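Local structure of pterin-4-alpha-carbinolamine dehydratase MoaB2 (Mycobacterium marinum, 3RFQ) at residues 135-140 and 157-162; 34-39 and 69-74. The protein takes part in molybdenum cofactor biosynthesis, where it probably binds a molybdopterin-type pterin. One frame throughout, in Å; residues are numbered along the deposited sequence.

Interaction 1: 135-140 and 157-162; sequences IIDAGL and AGSRYA
Asp-137 of the short helix 136-139 reaches the start of helix 160-180 through Ser-159, and its side chain illustrates how one carboxylate can address a helix N terminus. At its root, CB faces the methyl of Ala-157. CG lies between the backbone N and the carbonyl carbon (chi1 69°), and both carboxylate oxygens end within reach of Ser-159. Its OD2 accepts Ser-159 N at 3.0 Å (N-H...O angle 147°), the donor arriving nearly along the C-O axis of the acid. Both oxygens also lie close to the serine hydroxyl: OG is 2.9 Å from OD2 and 3.0 Å from OD1 of Asp-137. These two bonds are weak alternatives for a single proton. Two methyls also approach the carboxylate, Ala-157 CB 3.6 Å from OD2 and Ala-162 CB 3.8 Å from OD1.

Ser-159 is the N-cap of the long helix, its OG accepting Ala-162 N at 3.0 Å (159°). The carboxylate is thus second shell to the cap, and its negative charge next to a helix N terminus is probably favourable. Beside this polar cluster, Ile-135 packs by its branches: CG2 lies 3.6 Å from Ala-162 N, while CG1 and CD1 meet CB of Tyr-161, whose side chain crosses that of Ile-135 at about a right angle. Ala-138 and Ala-162 add a contact between methyls.

Ile-136 and Leu-140 pack on His-176 of a second subunit, and Arg-160 forms a salt bridge with Glu-60 of a third, which places the contact near subunit interfaces. It is a serine N-cap backed by an aspartate, at the head of the C-terminal helix of the MogA/MoaB-type alpha/beta domain.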
ATOM      1  N   ILE C 135       2.508   8.214  11.137  1.00 17.15           N
ATOM      2  CA  ILE C 135       1.612   8.733  12.147  1.00 17.09           C
ATOM      3  C   ILE C 135       1.144   7.525  12.961  1.00 17.72           C
ATOM      4  O   ILE C 135       0.239   6.798  12.552  1.00 17.09           O
ATOM      5  CB  ILE C 135       0.416   9.473  11.469  1.00 15.63           C
ATOM      6  CG1 ILE C 135       0.952  10.529  10.484  1.00 13.86           C
ATOM      7  CG2 ILE C 135      -0.511  10.115  12.532  1.00 14.93           C
ATOM      8  CD1 ILE C 135      -0.100  11.021   9.490  1.00  9.89           C
ATOM      9  N   ILE C 136       1.830   7.265  14.070  1.00 20.21           N
ATOM     10  CA  ILE C 136       1.679   5.982  14.751  1.00 21.00           C
ATOM     11  C   ILE C 136       0.347   5.891  15.492  1.00 19.95           C
ATOM     12  O   ILE C 136      -0.240   4.829  15.500  1.00 19.81           O
ATOM     13  CB  ILE C 136       2.860   5.616  15.672  1.00 23.62           C
ATOM     14  CG1 ILE C 136       4.204   5.827  14.973  1.00 28.04           C
ATOM     15  CG2 ILE C 136       2.827   4.105  16.076  1.00 23.48           C
ATOM     16  CD1 ILE C 136       4.397   5.002  13.655  1.00 31.86           C
ATOM     17  N   ASP C 137      -0.134   6.989  16.082  1.00 19.05           N
ATOM     18  CA  ASP C 137      -1.453   6.964  16.731  1.00 18.88           C
ATOM     19  C   ASP C 137      -2.575   6.698  15.709  1.00 16.29           C
ATOM     20  O   ASP C 137      -3.541   6.011  16.021  1.00 16.34           O
ATOM     21  CB  ASP C 137      -1.715   8.185  17.653  1.00 19.50           C
ATOM     22  CG  ASP C 137      -1.861   9.501  16.892  1.00 22.05           C
ATOM     23  OD1 ASP C 137      -1.248   9.659  15.822  1.00 24.29           O
ATOM     24  OD2 ASP C 137      -2.569  10.408  17.387  1.00 24.99           O
ATOM     25  N   ALA C 138      -2.414   7.192  14.488  1.00 14.18           N
ATOM     26  CA  ALA C 138      -3.332   6.850  13.396  1.00 12.94           C
ATOM     27  C   ALA C 138      -3.137   5.413  12.919  1.00 11.98           C
ATOM     28  O   ALA C 138      -4.100   4.659  12.810  1.00 12.83           O
ATOM     29  CB  ALA C 138      -3.212   7.848  12.207  1.00 11.39           C
ATOM     30  N   GLY C 139      -1.903   4.997  12.639  1.00 12.88           N
ATOM     31  CA  GLY C 139      -1.674   3.594  12.224  1.00 12.02           C
ATOM     32  C   GLY C 139      -2.178   2.525  13.187  1.00 13.54           C
ATOM     33  O   GLY C 139      -2.547   1.410  12.769  1.00 13.37           O
ATOM     34  N   LEU C 140      -2.179   2.841  14.487  1.00 13.90           N
ATOM     35  CA  LEU C 140      -2.629   1.873  15.488  1.00 15.49           C
ATOM     36  C   LEU C 140      -4.020   2.172  16.079  1.00 15.30           C
ATOM     37  O   LEU C 140      -4.449   1.475  16.992  1.00 14.77           O
ATOM     38  CB  LEU C 140      -1.591   1.756  16.627  1.00 16.20           C
ATOM     39  CG  LEU C 140      -0.232   1.242  16.167  1.00 16.47           C
ATOM     40  CD1 LEU C 140       0.825   1.214  17.278  1.00 17.38           C
ATOM     41  CD2 LEU C 140      -0.407  -0.129  15.599  1.00 17.37           C
ATOM     42  N   ALA C 157      -7.982   9.208  15.728  1.00 14.24           N
ATOM     43  CA  ALA C 157      -7.024   9.466  16.797  1.00 16.15           C
ATOM     44  C   ALA C 157      -6.849  10.967  17.058  1.00 16.60           C
ATOM     45  O   ALA C 157      -7.223  11.810  16.219  1.00 15.80           O
ATOM     46  CB  ALA C 157      -5.661   8.798  16.504  1.00 15.74           C
ATOM     47  N   GLY C 158      -6.291  11.299  18.219  1.00 17.94           N
ATOM     48  CA  GLY C 158      -6.226  12.696  18.653  1.00 18.79           C
ATOM     49  C   GLY C 158      -5.107  13.620  18.161  1.00 19.49           C
ATOM     50  O   GLY C 158      -5.255  14.844  18.232  1.00 20.62           O
ATOM     51  N   SER C 159      -3.977  13.095  17.674  1.00 18.95           N
ATOM     52  CA  SER C 159      -2.860  14.003  17.331  1.00 18.98           C
ATOM     53  C   SER C 159      -3.279  14.879  16.118  1.00 18.60           C
ATOM     54  O   SER C 159      -4.153  14.497  15.360  1.00 17.03           O
ATOM     55  CB  SER C 159      -1.591  13.213  16.991  1.00 19.10           C
ATOM     56  OG  SER C 159      -1.742  12.623  15.703  1.00 16.42           O
ATOM     57  N   ARG C 160      -2.672  16.044  15.947  1.00 19.25           N
ATOM     58  CA  ARG C 160      -2.949  16.879  14.766  1.00 19.66           C
ATOM     59  C   ARG C 160      -2.692  16.157  13.420  1.00 18.60           C
ATOM     60  O   ARG C 160      -3.452  16.329  12.470  1.00 17.24           O
ATOM     61  CB  ARG C 160      -2.089  18.145  14.804  1.00 21.48           C
ATOM     62  CG  ARG C 160      -2.689  19.325  14.000  1.00 24.25           C
ATOM     63  CD  ARG C 160      -2.430  20.627  14.782  1.00 31.02           C
ATOM     64  NE  ARG C 160      -2.898  21.824  14.086  1.00 30.61           N
ATOM     65  CZ  ARG C 160      -4.067  22.386  14.338  1.00 33.11           C
ATOM     66  NH1 ARG C 160      -4.840  21.871  15.291  1.00 33.75           N
ATOM     67  NH2 ARG C 160      -4.461  23.459  13.660  1.00 33.11           N
ATOM     68  N   TYR C 161      -1.608  15.377  13.342  1.00 18.01           N
ATOM     69  CA  TYR C 161      -1.297  14.665  12.112  1.00 17.87           C
ATOM     70  C   TYR C 161      -2.347  13.605  11.844  1.00 16.45           C
ATOM     71  O   TYR C 161      -2.750  13.441  10.697  1.00 16.29           O
ATOM     72  CB  TYR C 161       0.099  14.040  12.137  1.00 19.17           C
ATOM     73  CG  TYR C 161       1.274  15.006  12.002  1.00 21.88           C
ATOM     74  CD1 TYR C 161       1.085  16.365  11.736  1.00 24.26           C
ATOM     75  CD2 TYR C 161       2.580  14.530  12.080  1.00 25.94           C
ATOM     76  CE1 TYR C 161       2.190  17.235  11.586  1.00 28.16           C
ATOM     77  CE2 TYR C 161       3.685  15.371  11.924  1.00 28.06           C
ATOM     78  CZ  TYR C 161       3.487  16.722  11.688  1.00 29.82           C
ATOM     79  OH  TYR C 161       4.601  17.534  11.572  1.00 31.12           O
ATOM     80  N   ALA C 162      -2.818  12.907  12.886  1.00 15.33           N
ATOM     81  CA  ALA C 162      -3.924  11.905  12.700  1.00 14.40           C
ATOM     82  C   ALA C 162      -5.188  12.549  12.152  1.00 13.34           C
ATOM     83  O   ALA C 162      -5.836  12.019  11.257  1.00 12.69           O
ATOM     84  CB  ALA C 162      -4.244  11.137  14.005  1.00 13.49           C
TER

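Interaction 2: 34-39 and 69-74; sequences LVVVVD and VAVEAD
Val-36 and Val-71 meet obliquely on one face of a parallel strand pair, the two strands of a beta-alpha-beta crossover that begins the alpha/beta domain. Val-36 CG1 is 3.8 Å from Val-71 CG2. In Val-71 the CG2 branch sits between its own backbone N and carbonyl carbon, and it also passes 3.7 Å from Val-37 O, so that one methyl touches both a side chain and the neighbouring strand's backbone. On the same face, Leu-34 CD1 touches Val-69 CG2 at 4.1 Å. Val-38 divides its branches: CG2 turns to Val-71 CG2, whereas CG1 reaches beyond the end of the partner strand to Ala-73 CA at 3.8 Å. Helix 75-87 covers this layer, Ile-78 touching both Val-38 and Val-71.

Val-35, Val-37 and Ala-70 point to the other face. There Val-35 packs against helix 51-60, part of the crossover itself, and Ala-70 lies on Thr-42 of helix 40-43.

The axes of strands 34-38 and 69-71 run at 23° to each other, and the backbones are laced by parallel-sheet bonds in which Val-37 both gives and receives: its N donates to Val-69 O, and its O accepts Val-71 N at 2.9 Å in a nearly straight bond (173°). Past the paired strands, Ala-73 is the centre of an inverse gamma turn. Asp-39 OD2 bonds to Thr-42 OG1, outside the pair, while the backbone N of Asp-39 closes the ladder on Val-71 O at 3.0 Å.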
ATOM      1  N   LEU C  34     -21.137  16.802  12.494  1.00 18.72           N
ATOM      2  CA  LEU C  34     -20.848  17.208  13.871  1.00 19.56           C
ATOM      3  C   LEU C  34     -19.472  16.675  14.243  1.00 18.65           C
ATOM      4  O   LEU C  34     -19.119  15.556  13.867  1.00 19.14           O
ATOM      5  CB  LEU C  34     -21.884  16.619  14.841  1.00 20.66           C
ATOM      6  CG  LEU C  34     -21.710  16.994  16.325  1.00 23.91           C
ATOM      7  CD1 LEU C  34     -22.273  18.388  16.590  1.00 25.16           C
ATOM      8  CD2 LEU C  34     -22.387  15.976  17.268  1.00 25.80           C
ATOM      9  N   VAL C  35     -18.712  17.483  14.970  1.00 18.15           N
ATOM     10  CA  VAL C  35     -17.417  17.072  15.512  1.00 17.53           C
ATOM     11  C   VAL C  35     -17.560  16.784  17.009  1.00 18.38           C
ATOM     12  O   VAL C  35     -18.155  17.562  17.733  1.00 19.33           O
ATOM     13  CB  VAL C  35     -16.368  18.191  15.363  1.00 17.89           C
ATOM     14  CG1 VAL C  35     -14.993  17.717  15.854  1.00 17.12           C
ATOM     15  CG2 VAL C  35     -16.314  18.705  13.889  1.00 16.74           C
ATOM     16  N   VAL C  36     -17.044  15.646  17.453  1.00 18.04           N
ATOM     17  CA  VAL C  36     -17.025  15.299  18.875  1.00 18.42           C
ATOM     18  C   VAL C  36     -15.571  15.212  19.313  1.00 18.78           C
ATOM     19  O   VAL C  36     -14.860  14.324  18.870  1.00 19.32           O
ATOM     20  CB  VAL C  36     -17.749  13.957  19.158  1.00 19.07           C
ATOM     21  CG1 VAL C  36     -17.641  13.575  20.656  1.00 18.42           C
ATOM     22  CG2 VAL C  36     -19.182  14.057  18.738  1.00 17.90           C
ATOM     23  N   VAL C  37     -15.139  16.143  20.164  1.00 19.38           N
ATOM     24  CA  VAL C  37     -13.796  16.117  20.726  1.00 20.31           C
ATOM     25  C   VAL C  37     -13.784  15.380  22.064  1.00 22.28           C
ATOM     26  O   VAL C  37     -14.398  15.823  23.032  1.00 24.00           O
ATOM     27  CB  VAL C  37     -13.192  17.543  20.860  1.00 21.09           C
ATOM     28  CG1 VAL C  37     -11.824  17.508  21.569  1.00 21.92           C
ATOM     29  CG2 VAL C  37     -13.077  18.191  19.467  1.00 18.44           C
ATOM     30  N   VAL C  38     -13.102  14.236  22.094  1.00 23.06           N
ATOM     31  CA  VAL C  38     -12.959  13.440  23.291  1.00 24.90           C
ATOM     32  C   VAL C  38     -11.650  13.813  23.910  1.00 27.99           C
ATOM     33  O   VAL C  38     -10.591  13.382  23.456  1.00 28.14           O
ATOM     34  CB  VAL C  38     -12.940  11.935  22.993  1.00 25.07           C
ATOM     35  CG1 VAL C  38     -12.932  11.141  24.308  1.00 26.73           C
ATOM     36  CG2 VAL C  38     -14.118  11.544  22.142  1.00 22.23           C
ATOM     37  N   ASP C  39     -11.719  14.620  24.956  1.00 31.55           N
ATOM     38  CA  ASP C  39     -10.533  15.056  25.653  1.00 36.08           C
ATOM     39  C   ASP C  39     -10.926  15.655  27.002  1.00 39.59           C
ATOM     40  O   ASP C  39     -11.806  16.522  27.080  1.00 39.31           O
ATOM     41  CB  ASP C  39      -9.761  16.075  24.804  1.00 36.13           C
ATOM     42  CG  ASP C  39      -8.447  16.500  25.461  1.00 41.01           C
ATOM     43  OD1 ASP C  39      -7.484  15.691  25.496  1.00 42.83           O
ATOM     44  OD2 ASP C  39      -8.387  17.644  25.952  1.00 43.63           O
ATOM     45  N   VAL C  69     -18.718  19.424  19.852  1.00 25.31           N
ATOM     46  CA  VAL C  69     -19.136  19.057  21.213  1.00 26.47           C
ATOM     47  C   VAL C  69     -17.950  18.434  21.942  1.00 26.41           C
ATOM     48  O   VAL C  69     -17.346  17.470  21.446  1.00 25.45           O
ATOM     49  CB  VAL C  69     -20.334  18.061  21.183  1.00 26.65           C
ATOM     50  CG1 VAL C  69     -20.600  17.479  22.569  1.00 28.20           C
ATOM     51  CG2 VAL C  69     -21.588  18.744  20.617  1.00 26.95           C
ATOM     52  N   ALA C  70     -17.609  18.990  23.105  1.00 27.90           N
ATOM     53  CA  ALA C  70     -16.466  18.500  23.886  1.00 27.92           C
ATOM     54  C   ALA C  70     -16.994  17.567  24.964  1.00 28.54           C
ATOM     55  O   ALA C  70     -17.950  17.902  25.657  1.00 29.51           O
ATOM     56  CB  ALA C  70     -15.664  19.677  24.517  1.00 29.09           C
ATOM     57  N   VAL C  71     -16.401  16.383  25.076  1.00 27.69           N
ATOM     58  CA  VAL C  71     -16.754  15.465  26.149  1.00 28.54           C
ATOM     59  C   VAL C  71     -15.511  14.886  26.793  1.00 28.75           C
ATOM     60  O   VAL C  71     -14.445  14.838  26.173  1.00 27.45           O
ATOM     61  CB  VAL C  71     -17.656  14.302  25.681  1.00 27.76           C
ATOM     62  CG1 VAL C  71     -19.050  14.780  25.407  1.00 27.38           C
ATOM     63  CG2 VAL C  71     -17.055  13.591  24.451  1.00 26.03           C
ATOM     64  N   GLU C  72     -15.683  14.441  28.038  1.00 30.47           N
ATOM     65  CA  GLU C  72     -14.660  13.732  28.783  1.00 31.53           C
ATOM     66  C   GLU C  72     -14.451  12.350  28.172  1.00 29.98           C
ATOM     67  O   GLU C  72     -15.332  11.831  27.470  1.00 28.61           O
ATOM     68  CB  GLU C  72     -15.087  13.532  30.235  1.00 34.05           C
ATOM     69  CG  GLU C  72     -15.148  14.760  31.084  1.00 38.14           C
ATOM     70  CD  GLU C  72     -15.610  14.448  32.490  1.00 44.16           C
ATOM     71  OE1 GLU C  72     -16.616  15.035  32.898  1.00 47.23           O
ATOM     72  OE2 GLU C  72     -14.986  13.607  33.188  1.00 47.31           O
ATOM     73  N   ALA C  73     -13.292  11.757  28.465  1.00 29.89           N
ATOM     74  CA  ALA C  73     -12.984  10.387  28.051  1.00 28.91           C
ATOM     75  C   ALA C  73     -13.757   9.446  28.962  1.00 30.41           C
ATOM     76  O   ALA C  73     -13.199   8.746  29.816  1.00 32.32           O
ATOM     77  CB  ALA C  73     -11.498  10.138  28.130  1.00 28.48           C
ATOM     78  N   ASP C  74     -15.067   9.467  28.789  1.00 30.49           N
ATOM     79  CA  ASP C  74     -15.986   8.723  29.624  1.00 32.17           C
ATOM     80  C   ASP C  74     -17.013   8.099  28.681  1.00 31.58           C
ATOM     81  O   ASP C  74     -17.579   8.776  27.815  1.00 30.31           O
ATOM     82  CB  ASP C  74     -16.660   9.665  30.620  1.00 34.01           C
ATOM     83  CG  ASP C  74     -17.743   8.984  31.421  1.00 35.90           C
ATOM     84  OD1 ASP C  74     -17.405   8.370  32.455  1.00 36.48           O
ATOM     85  OD2 ASP C  74     -18.927   9.056  31.007  1.00 36.55           O
TER

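Read from the N terminus, strand 31-38 leads through helices 40-43 and 51-60 to strand 63-71, and interaction 2 closes that first loop by setting the two strands side by side at one edge of the sheet of this chain. The chain then passes through helix 75-87, strand 92-96 and further helices with the short strand 117-118 before interaction 1 closes a shorter loop, made largely of the hairpin strands 145-148 and 151-156, by joining helix 136-139 to the head of helix 160-180. The two loops follow in series, neither nesting nor crossing. The centres of interactions 1 and 2 are about 17 Å apart; strand 92-96, between strands 31-38 and 151-156, connects their regions through the sheet.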